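Local structure of octenoyl-coa reductase/carboxylase (Streptomyces sp., 4A10) at the interface of chains A and B and the interface of chains A and C. The protein catalyses the reductive carboxylation of 2-octenoyl-CoA, drawing on NADPH as reductant, and is assembled as a homotetramer. Residues are numbered along the deposited sequence; one frame, centred on the assembly and turned at random. Chains: chain A/B/C, Octenoyl-coa reductase/carboxylase.

Contact 1: the interface of chains A and B. Residues chain A 185, 365-366, 369; chain B 147-149, 152.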
loop_
_atom_site.group_PDB
_atom_site.type_symbol
_atom_site.label_atom_id
_atom_site.label_comp_id
_atom_site.label_asym_id
_atom_site.label_seq_id
_atom_site.Cartn_x
_atom_site.Cartn_y
_atom_site.Cartn_z
ATOM N N LEU A 185 -4.842 -21.833 -17.338
ATOM C CA LEU A 185 -4.041 -22.337 -16.215
ATOM C C LEU A 185 -4.115 -23.875 -16.170
ATOM O O LEU A 185 -5.086 -24.450 -16.658
ATOM C CB LEU A 185 -4.509 -21.702 -14.898
ATOM C CG LEU A 185 -4.184 -20.204 -14.698
ATOM C CD1 LEU A 185 -4.980 -19.624 -13.535
ATOM C CD2 LEU A 185 -2.704 -19.934 -14.471
ATOM N N HIS A 365 -4.755 -12.417 -14.393
ATOM C CA HIS A 365 -4.052 -13.701 -14.563
ATOM C C HIS A 365 -3.183 -14.091 -13.341
ATOM O O HIS A 365 -3.091 -15.271 -12.999
ATOM C CB HIS A 365 -3.220 -13.653 -15.851
ATOM C CG HIS A 365 -2.884 -14.989 -16.438
ATOM N ND1 HIS A 365 -3.717 -16.084 -16.345
ATOM C CD2 HIS A 365 -1.833 -15.380 -17.199
ATOM C CE1 HIS A 365 -3.163 -17.106 -16.974
ATOM N NE2 HIS A 365 -2.023 -16.704 -17.503
ATOM N N GLU A 366 -2.585 -13.094 -12.678
ATOM C CA GLU A 366 -1.815 -13.339 -11.458
ATOM C C GLU A 366 -2.677 -13.802 -10.279
ATOM O O GLU A 366 -2.330 -14.756 -9.598
ATOM C CB GLU A 366 -0.973 -12.122 -11.040
ATOM C CG GLU A 366 -0.405 -12.328 -9.649
ATOM C CD GLU A 366 1.016 -11.927 -9.506
ATOM O OE1 GLU A 366 1.262 -10.701 -9.441
ATOM O OE2 GLU A 366 1.889 -12.834 -9.428
ATOM N N GLN A 369 -3.913 -17.475 -10.928
ATOM C CA GLN A 369 -2.887 -18.453 -10.571
ATOM C C GLN A 369 -2.806 -18.679 -9.048
ATOM O O GLN A 369 -2.707 -19.807 -8.596
ATOM C CB GLN A 369 -1.504 -18.054 -11.133
ATOM C CG GLN A 369 -0.347 -18.894 -10.557
ATOM C CD GLN A 369 0.992 -18.613 -11.235
ATOM O OE1 GLN A 369 1.415 -19.354 -12.124
ATOM N NE2 GLN A 369 1.646 -17.522 -10.835
ATOM N N GLN B 147 2.260 -14.171 -21.347
ATOM C CA GLN B 147 1.491 -15.366 -21.031
ATOM C C GLN B 147 1.627 -15.817 -19.574
ATOM O O GLN B 147 0.747 -16.510 -19.044
ATOM C CB GLN B 147 1.910 -16.508 -21.930
ATOM C CG GLN B 147 0.999 -16.761 -23.080
ATOM C CD GLN B 147 1.366 -18.058 -23.802
ATOM O OE1 GLN B 147 1.884 -18.015 -24.906
ATOM N NE2 GLN B 147 1.124 -19.207 -23.158
ATOM N N GLU B 148 2.755 -15.465 -18.970
ATOM C CA GLU B 148 3.075 -15.727 -17.579
ATOM C C GLU B 148 2.130 -14.970 -16.621
ATOM O O GLU B 148 1.921 -13.777 -16.783
ATOM C CB GLU B 148 4.510 -15.234 -17.331
ATOM C CG GLU B 148 5.460 -16.254 -16.761
ATOM C CD GLU B 148 6.722 -15.622 -16.165
ATOM O OE1 GLU B 148 7.381 -14.800 -16.839
ATOM O OE2 GLU B 148 7.050 -15.949 -15.006
ATOM N N PRO B 149 1.566 -15.657 -15.610
ATOM C CA PRO B 149 0.657 -14.973 -14.679
ATOM C C PRO B 149 1.249 -13.743 -13.929
ATOM O O PRO B 149 0.560 -12.728 -13.792
ATOM C CB PRO B 149 0.271 -16.085 -13.707
ATOM C CG PRO B 149 0.282 -17.316 -14.556
ATOM C CD PRO B 149 1.453 -17.128 -15.501
ATOM N N HIS B 152 0.967 -10.054 -15.315
ATOM C CA HIS B 152 -0.326 -9.371 -15.128
ATOM C C HIS B 152 -0.539 -8.752 -13.739
ATOM O O HIS B 152 -1.623 -8.212 -13.430
ATOM C CB HIS B 152 -1.462 -10.336 -15.437
ATOM C CG HIS B 152 -1.452 -10.835 -16.848
ATOM N ND1 HIS B 152 -2.327 -10.375 -17.805
ATOM C CD2 HIS B 152 -0.656 -11.737 -17.468
ATOM C CE1 HIS B 152 -2.089 -10.992 -18.950
ATOM N NE2 HIS B 152 -1.077 -11.820 -18.775
HETATM O O HOH W 1 -0.516 -19.305 -18.070
#
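B:Pro149, at the start of 3-10 helix 149-152, is pressed against the first turn of helix 365-376 of chain A, in one half of a two-fold subunit interface. The packing is tight here. The flat amide of A:Gln369 passes the proline at about a right angle, with CD 3.6 Å from B:Pro149 CB, and the A:His365 ring turns one face to B:Pro149 CG. On the other flank, A:His365 CB sits over the face of the B:His152 imidazole, 3.5 Å from its CG. The two imidazoles meet edge to face, their planes 84° apart. With CG of A:His365 anti to its backbone N, chi1 -157° swings the ring across the B:147-149 segment, with its NE2 edge toward the B:Gln147 carbonyl. This looser side is polar: the direct hydrogen bond from A:His365 NE2 to B:Gln147 O is weak, 3.2 Å long and bent to 125° at H. Replacing A:His365 by an alanine would probably leave the B:Gln147 carbonyl without its imidazole partner and uncover one flank of B:Pro149. Water 1 supplements the weak bond, lying 3.1 Å from A:His365 NE2 and 3.2 Å from B:Gln147 O.

Contact 2: the interface of chains A and B. Residues chain A 147-150; chain B 185, 365-366, 369.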
loop_
_atom_site.group_PDB
_atom_site.type_symbol
_atom_site.label_atom_id
_atom_site.label_comp_id
_atom_site.label_asym_id
_atom_site.label_seq_id
_atom_site.Cartn_x
_atom_site.Cartn_y
_atom_site.Cartn_z
ATOM N N GLN A 147 -0.778 -6.083 -24.994
ATOM C CA GLN A 147 -0.011 -4.997 -25.611
ATOM C C GLN A 147 -0.194 -3.658 -24.922
ATOM O O GLN A 147 0.669 -2.791 -24.994
ATOM C CB GLN A 147 -0.399 -4.825 -27.071
ATOM C CG GLN A 147 0.694 -5.187 -28.027
ATOM C CD GLN A 147 0.344 -4.830 -29.452
ATOM O OE1 GLN A 147 0.024 -5.704 -30.251
ATOM N NE2 GLN A 147 0.390 -3.542 -29.775
ATOM N N GLU A 148 -1.347 -3.492 -24.284
ATOM C CA GLU A 148 -1.703 -2.309 -23.494
ATOM C C GLU A 148 -0.804 -2.117 -22.261
ATOM O O GLU A 148 -0.628 -3.050 -21.481
ATOM C CB GLU A 148 -3.127 -2.465 -22.967
ATOM C CG GLU A 148 -4.230 -1.835 -23.789
ATOM C CD GLU A 148 -5.518 -1.677 -22.979
ATOM O OE1 GLU A 148 -6.265 -2.659 -22.836
ATOM O OE2 GLU A 148 -5.777 -0.565 -22.479
ATOM N N PRO A 149 -0.277 -0.896 -22.056
ATOM C CA PRO A 149 0.506 -0.640 -20.842
ATOM C C PRO A 149 -0.184 -1.072 -19.553
ATOM O O PRO A 149 0.424 -1.790 -18.766
ATOM C CB PRO A 149 0.692 0.870 -20.855
ATOM C CG PRO A 149 0.761 1.185 -22.334
ATOM C CD PRO A 149 -0.239 0.251 -22.984
ATOM N N ALA A 150 -1.435 -0.645 -19.353
ATOM C CA ALA A 150 -2.109 -0.856 -18.065
ATOM C C ALA A 150 -2.128 -2.330 -17.646
ATOM O O ALA A 150 -2.034 -2.628 -16.455
ATOM C CB ALA A 150 -3.521 -0.240 -18.055
ATOM N N LEU B 185 6.345 2.313 -27.528
ATOM C CA LEU B 185 5.487 3.449 -27.187
ATOM C C LEU B 185 5.620 4.529 -28.251
ATOM O O LEU B 185 6.659 4.592 -28.915
ATOM C CB LEU B 185 5.823 3.996 -25.782
ATOM C CG LEU B 185 5.494 3.109 -24.574
ATOM C CD1 LEU B 185 6.258 3.587 -23.326
ATOM C CD2 LEU B 185 3.970 3.051 -24.305
ATOM N N HIS B 365 5.758 -2.011 -18.666
ATOM C CA HIS B 365 5.137 -1.265 -19.748
ATOM C C HIS B 365 4.202 -0.133 -19.261
ATOM O O HIS B 365 4.119 0.904 -19.911
ATOM C CB HIS B 365 4.418 -2.262 -20.664
ATOM C CG HIS B 365 4.117 -1.758 -22.043
ATOM N ND1 HIS B 365 4.895 -0.822 -22.699
ATOM C CD2 HIS B 365 3.150 -2.123 -22.922
ATOM C CE1 HIS B 365 4.388 -0.596 -23.897
ATOM N NE2 HIS B 365 3.340 -1.383 -24.062
ATOM N N GLU B 366 3.510 -0.330 -18.135
ATOM C CA GLU B 366 2.677 0.727 -17.548
ATOM C C GLU B 366 3.496 1.912 -17.041
ATOM O O GLU B 366 3.164 3.069 -17.345
ATOM C CB GLU B 366 1.799 0.178 -16.414
ATOM C CG GLU B 366 0.942 1.244 -15.725
ATOM C CD GLU B 366 0.433 0.807 -14.362
ATOM O OE1 GLU B 366 1.252 0.369 -13.514
ATOM O OE2 GLU B 366 -0.789 0.907 -14.133
ATOM N N GLN B 369 4.908 3.962 -19.976
ATOM C CA GLN B 369 3.872 4.845 -20.508
ATOM C C GLN B 369 3.716 6.096 -19.623
ATOM O O GLN B 369 3.573 7.198 -20.130
ATOM C CB GLN B 369 2.514 4.131 -20.614
ATOM C CG GLN B 369 1.375 5.105 -20.948
ATOM C CD GLN B 369 0.058 4.439 -21.264
ATOM O OE1 GLN B 369 -0.284 4.242 -22.435
ATOM N NE2 GLN B 369 -0.700 4.094 -20.226
HETATM O O HOH W 2 -2.713 -0.716 -14.501
HETATM O O HOH W 3 -2.703 1.712 -20.974
#
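Both the ring and the backbone of A:Pro149 meet helix 365-376 of chain B, and this proline is the centre of the first shell. Its CG lies 3.5 Å from CD of B:Gln369, whose amide group crosses the pyrrolidine at about a right angle. A:Pro149 CA approaches the ring carbon CD2 of B:His365 at 3.7 Å, while CB of B:Glu366 comes to 3.4 Å from A:Pro149 O. The imidazole edge of B:His365 also faces the A:Gln147 carbonyl in plane, but the NE2-to-O hydrogen bond is weak, with 122° at H.

Farther out, two waters tie the next residue, A:Ala150, to the same helix. B:Glu366 holds CG anti to its backbone N (chi1 178°) and stays extended beyond it, which carries the carboxylate OE2 to 2.5 Å from water 2; that water lies 2.8 Å from A:Ala150 O. Water 3 joins A:Ala150 N, at 3.1 Å, to the amide NE2 of B:Gln369, at 3.2 Å. The whole amide, CD, OE1 and NE2, lies against the proline, and NE2 also reaches water 3. In the fold, the A:Pro149 turn of 3-10 helix 149-152 rests on the N-terminal half of helix 365-376, with strand 184-186 of chain B alongside.

Contact 3: the interface of chains A and C. Residues chain A 207, 211, 370; chain C 219.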
loop_
_atom_site.group_PDB
_atom_site.type_symbol
_atom_site.label_atom_id
_atom_site.label_comp_id
_atom_site.label_asym_id
_atom_site.label_seq_id
_atom_site.Cartn_x
_atom_site.Cartn_y
_atom_site.Cartn_z
ATOM N N TYR A 207 -11.396 -13.887 -4.546
ATOM C CA TYR A 207 -9.973 -13.768 -4.250
ATOM C C TYR A 207 -9.499 -12.325 -4.387
ATOM O O TYR A 207 -8.789 -11.796 -3.511
ATOM C CB TYR A 207 -9.129 -14.684 -5.136
ATOM C CG TYR A 207 -7.682 -14.675 -4.742
ATOM C CD1 TYR A 207 -6.800 -13.729 -5.277
ATOM C CD2 TYR A 207 -7.187 -15.582 -3.805
ATOM C CE1 TYR A 207 -5.458 -13.688 -4.894
ATOM C CE2 TYR A 207 -5.830 -15.556 -3.426
ATOM C CZ TYR A 207 -4.983 -14.605 -3.980
ATOM O OH TYR A 207 -3.651 -14.554 -3.621
ATOM N N VAL A 211 -8.578 -11.337 -0.763
ATOM C CA VAL A 211 -7.235 -11.803 -0.445
ATOM C C VAL A 211 -6.176 -10.934 -1.086
ATOM O O VAL A 211 -5.182 -10.579 -0.455
ATOM C CB VAL A 211 -7.008 -13.264 -0.897
ATOM C CG1 VAL A 211 -5.623 -13.772 -0.438
ATOM C CG2 VAL A 211 -8.110 -14.171 -0.373
ATOM N N ALA A 370 -2.836 -17.596 -8.270
ATOM C CA ALA A 370 -2.846 -17.687 -6.798
ATOM C C ALA A 370 -4.073 -18.455 -6.295
ATOM O O ALA A 370 -3.990 -19.272 -5.359
ATOM C CB ALA A 370 -2.807 -16.292 -6.183
ATOM N N LYS C 219 0.041 -13.133 3.023
ATOM C CA LYS C 219 -1.315 -13.562 2.690
ATOM C C LYS C 219 -1.336 -15.080 2.672
ATOM O O LYS C 219 -0.288 -15.720 2.530
ATOM C CB LYS C 219 -1.727 -13.022 1.323
ATOM C CG LYS C 219 -0.795 -13.441 0.199
ATOM C CD LYS C 219 -1.364 -13.048 -1.150
ATOM C CE LYS C 219 -0.585 -13.696 -2.270
ATOM N NZ LYS C 219 -1.273 -13.402 -3.534
#
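The phenol ring of A:Tyr207 meets C:Lys219 at its hydroxyl edge, where NZ lies in the ring plane. Within chain A, A:Val211 covers one face, its CB 3.6 Å above the plane and offset toward the rim, while A:Ala370 CB sits on the other side of the plane, beyond the rim near the hydroxyl and 3.5 Å from the A:Tyr207 ring carbon CZ. The protein belongs to the zinc-binding dehydrogenase-like, medium-chain reductase family, and helix 200-210, which carries the tyrosine, also holds the NADP-binding residue A:Thr205.

Across the interface, C:Lys219 NZ donates a hydrogen bond to A:Tyr207 OH at 2.6 Å. The approach runs rather close to the line of the C-O bond, with a CZ-OH-NZ angle of about 153°, and the two side chains cross at about a right angle. The lysine starts from the crowded position, CG between its backbone N and carbonyl carbon (chi1 58°), then stays extended all the way to NZ, so that its full length is spent in reaching the phenol.

Its aliphatic stem passes A:Val211, whose CG1 is 4.3 Å from C:Lys219 CB. The amino end comes within 4.2 Å of A:Ala370 CB, measured from C:Lys219 NZ. The flanking valine and alanine probably limit tilting of the phenol, and the nearby lysine charge is likely to favour negative character on its oxygen. On the chain C side, C:Lys219 belongs to a loop ahead of strand 223-226.

Contacts 1 and 2 are two-fold twins of the A-B interface, their C-alpha centres about 17 Å apart: each chain offers 3-10 helix 149-152 to helix 365-376 of the other. They differ in detail, since A:Glu366 is bent in contact 1 whereas B:Glu366 extends in contact 2. Contact 3 lies about 14 Å from contact 1 and about 25 Å from contact 2. Helix 365-376 of chain A serves both contacts 1 and 3, through adjacent residues A:Gln369 and A:Ala370, so one helix faces two neighbouring subunits and probably couples the two kinds of interface in the homotetramer.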